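Long-range contact in transcriptional regulator, LRP/AsnC family (Neisseria meningitidis, PDB 2P5V), which probably binds specific DNA sequences through a winged helix-turn-helix domain to regulate transcription, and carries calcium sites in its ligand-binding domain: residues V76-A81 against E107-L112. Residues are numbered along the deposited sequence; the frame is centred on the assembly and turned at random.
Sequences VSIRKA and ETDYLL. With CA (calcium ion), chain B.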
loop_
_atom_site.group_PDB
_atom_site.type_symbol
_atom_site.label_atom_id
_atom_site.label_comp_id
_atom_site.label_asym_id
_atom_site.label_seq_id
_atom_site.Cartn_x
_atom_site.Cartn_y
_atom_site.Cartn_z
ATOM N N VAL G 76 -2.945 3.489 -14.586
ATOM C CA VAL G 76 -4.392 3.635 -14.743
ATOM C C VAL G 76 -5.146 2.409 -14.235
ATOM O O VAL G 76 -4.778 1.258 -14.526
ATOM C CB VAL G 76 -4.782 3.915 -16.233
ATOM C CG1 VAL G 76 -6.300 4.119 -16.377
ATOM C CG2 VAL G 76 -4.031 5.139 -16.747
ATOM N N SER G 77 -6.194 2.686 -13.466
ATOM C CA SER G 77 -7.108 1.684 -12.977
ATOM C C SER G 77 -8.335 1.812 -13.828
ATOM O O SER G 77 -8.931 2.891 -13.944
ATOM C CB SER G 77 -7.484 1.911 -11.503
ATOM O OG SER G 77 -6.327 1.977 -10.696
ATOM N N ILE G 78 -8.705 0.694 -14.417
ATOM C CA ILE G 78 -9.830 0.627 -15.297
ATOM C C ILE G 78 -11.088 0.465 -14.445
ATOM O O ILE G 78 -11.041 -0.077 -13.336
ATOM C CB ILE G 78 -9.630 -0.546 -16.303
ATOM C CG1 ILE G 78 -10.320 -0.247 -17.636
ATOM C CG2 ILE G 78 -10.062 -1.892 -15.691
ATOM C CD1 ILE G 78 -9.704 0.917 -18.371
ATOM N N ARG G 79 -12.207 0.966 -14.946
ATOM C CA ARG G 79 -13.487 0.724 -14.297
ATOM C C ARG G 79 -14.014 -0.637 -14.715
ATOM O O ARG G 79 -13.877 -1.031 -15.871
ATOM C CB ARG G 79 -14.483 1.819 -14.654
ATOM C CG ARG G 79 -15.953 1.412 -14.604
ATOM C CD ARG G 79 -16.867 2.531 -15.092
ATOM N NE ARG G 79 -17.062 3.535 -14.053
ATOM C CZ ARG G 79 -16.237 4.547 -13.795
ATOM N NH1 ARG G 79 -15.126 4.741 -14.503
ATOM N NH2 ARG G 79 -16.532 5.379 -12.810
ATOM N N LYS G 80 -14.605 -1.349 -13.761
ATOM C CA LYS G 80 -15.207 -2.657 -14.002
ATOM C C LYS G 80 -16.592 -2.413 -14.565
ATOM O O LYS G 80 -17.565 -2.256 -13.824
ATOM C CB LYS G 80 -15.279 -3.465 -12.695
ATOM C CG LYS G 80 -16.149 -4.737 -12.714
ATOM C CD LYS G 80 -15.672 -5.784 -13.705
ATOM C CE LYS G 80 -16.509 -7.057 -13.577
ATOM N NZ LYS G 80 -15.887 -8.226 -14.267
ATOM N N ALA G 81 -16.656 -2.324 -15.885
ATOM C CA ALA G 81 -17.913 -2.215 -16.590
ATOM C C ALA G 81 -17.718 -2.806 -17.966
ATOM O O ALA G 81 -16.587 -2.902 -18.460
ATOM C CB ALA G 81 -18.352 -0.769 -16.695
ATOM N N GLU G 107 -0.819 -4.911 -9.789
ATOM C CA GLU G 107 -1.946 -4.110 -9.300
ATOM C C GLU G 107 -2.354 -3.012 -10.285
ATOM O O GLU G 107 -3.539 -2.688 -10.408
ATOM C CB GLU G 107 -1.664 -3.539 -7.904
ATOM C CG GLU G 107 -0.895 -2.251 -7.850
ATOM C CD GLU G 107 -0.723 -1.762 -6.419
ATOM O OE1 GLU G 107 -1.748 -1.440 -5.769
ATOM O OE2 GLU G 107 0.437 -1.699 -5.951
ATOM N N THR G 108 -1.378 -2.438 -10.979
ATOM C CA THR G 108 -1.656 -1.470 -12.035
ATOM C C THR G 108 -2.288 -2.174 -13.251
ATOM O O THR G 108 -1.663 -3.053 -13.851
ATOM C CB THR G 108 -0.363 -0.763 -12.451
ATOM O OG1 THR G 108 0.176 -0.061 -11.321
ATOM C CG2 THR G 108 -0.606 0.203 -13.599
ATOM N N ASP G 109 -3.519 -1.791 -13.602
ATOM C CA ASP G 109 -4.228 -2.396 -14.740
ATOM C C ASP G 109 -3.565 -2.063 -16.078
ATOM O O ASP G 109 -3.352 -2.948 -16.914
ATOM C CB ASP G 109 -5.694 -1.940 -14.785
ATOM C CG ASP G 109 -6.436 -2.246 -13.506
ATOM O OD1 ASP G 109 -5.889 -2.994 -12.676
ATOM O OD2 ASP G 109 -7.554 -1.732 -13.311
ATOM N N TYR G 110 -3.299 -0.775 -16.286
ATOM C CA TYR G 110 -2.609 -0.288 -17.472
ATOM C C TYR G 110 -1.464 0.642 -17.090
ATOM O O TYR G 110 -1.633 1.532 -16.244
ATOM C CB TYR G 110 -3.574 0.451 -18.387
ATOM C CG TYR G 110 -4.653 -0.422 -18.965
ATOM C CD1 TYR G 110 -4.431 -1.146 -20.129
ATOM C CD2 TYR G 110 -5.896 -0.519 -18.356
ATOM C CE1 TYR G 110 -5.408 -1.949 -20.667
ATOM C CE2 TYR G 110 -6.880 -1.312 -18.886
ATOM C CZ TYR G 110 -6.635 -2.029 -20.046
ATOM O OH TYR G 110 -7.626 -2.814 -20.581
ATOM N N LEU G 111 -0.300 0.426 -17.696
ATOM C CA LEU G 111 0.814 1.364 -17.563
ATOM C C LEU G 111 1.033 2.126 -18.859
ATOM O O LEU G 111 1.255 1.525 -19.903
ATOM C CB LEU G 111 2.093 0.655 -17.185
ATOM C CG LEU G 111 3.244 1.636 -16.911
ATOM C CD1 LEU G 111 2.968 2.563 -15.668
ATOM C CD2 LEU G 111 4.541 0.861 -16.759
ATOM N N LEU G 112 0.985 3.455 -18.765
ATOM C CA LEU G 112 1.118 4.347 -19.900
ATOM C C LEU G 112 2.421 5.133 -19.792
ATOM O O LEU G 112 2.847 5.504 -18.702
ATOM C CB LEU G 112 -0.060 5.314 -19.955
ATOM C CG LEU G 112 -1.424 4.763 -20.392
ATOM C CD1 LEU G 112 -1.902 3.645 -19.485
ATOM C CD2 LEU G 112 -2.441 5.890 -20.417
HETATM CA CA CA B . -5.674 -3.345 -10.344
HETATM O O HOH W 1 -4.602 -0.143 -11.248
HETATM O O HOH W 2 -9.421 -1.589 -11.291
#
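Asp109 divides its carboxylate between a metal and a strand end: OD1 binds calcium at 2.4 Å, while OD2 accepts the backbone N-H of Ile78 at 2.9 Å. The amide meets OD2 on its anti side, 19° out of the carboxylate plane; a metal on one oxygen and an amide on the other restrain the rotation of the group. With CG beside the backbone N of Asp109 (chi1 -57°), the carboxylate is carried to the end of strand 70-78. Asp109 CB rests 3.3 Å from Val76 O. Glu107 joins the metal through its backbone O (2.2 Å), its own carboxylate turning elsewhere; Asp138 OD2 of a second subunit is a further ligand, so the calcium bridges two copies of the protein. One ordered water ties Ser77 OG to Glu107 O and Asp109 N, linking the metal-binding loop to the strand beside it. Just beyond, Val76 and Tyr110 form an antiparallel hydrogen-bonded pair, Val76 N to Tyr110 O at 2.9 Å and almost straight, with Tyr110 N returning to Val76 O. This pairing joins the two central strands, 70-78 and 110-116, of the four-stranded antiparallel sheet in the Lrp/AsnC ligand-binding domain, a ferredoxin-like alpha+beta fold of the dimeric alpha-beta barrel group; the calcium lies where 110-116 begins and 70-78 ends. Ile78 sets CB at the edge of the Tyr110 ring, in its plane, and brings CD1 obliquely to within 3.6 Å of Tyr110 CE2. CG1 of Ile78, anti to the backbone N (chi1 -150°), also reaches CE2. Val76 CG2 meets both methyls of Leu112, CD1 being the nearer at 3.8 Å. Helix 84-94 packs on this apolar face, Phe88 touching Val76, Ile78 and the Tyr110 ring. On its other side strand 70-78 pairs with 136-150 of the same chain, Ser77 bonding through its backbone to Gln137 and Asp138.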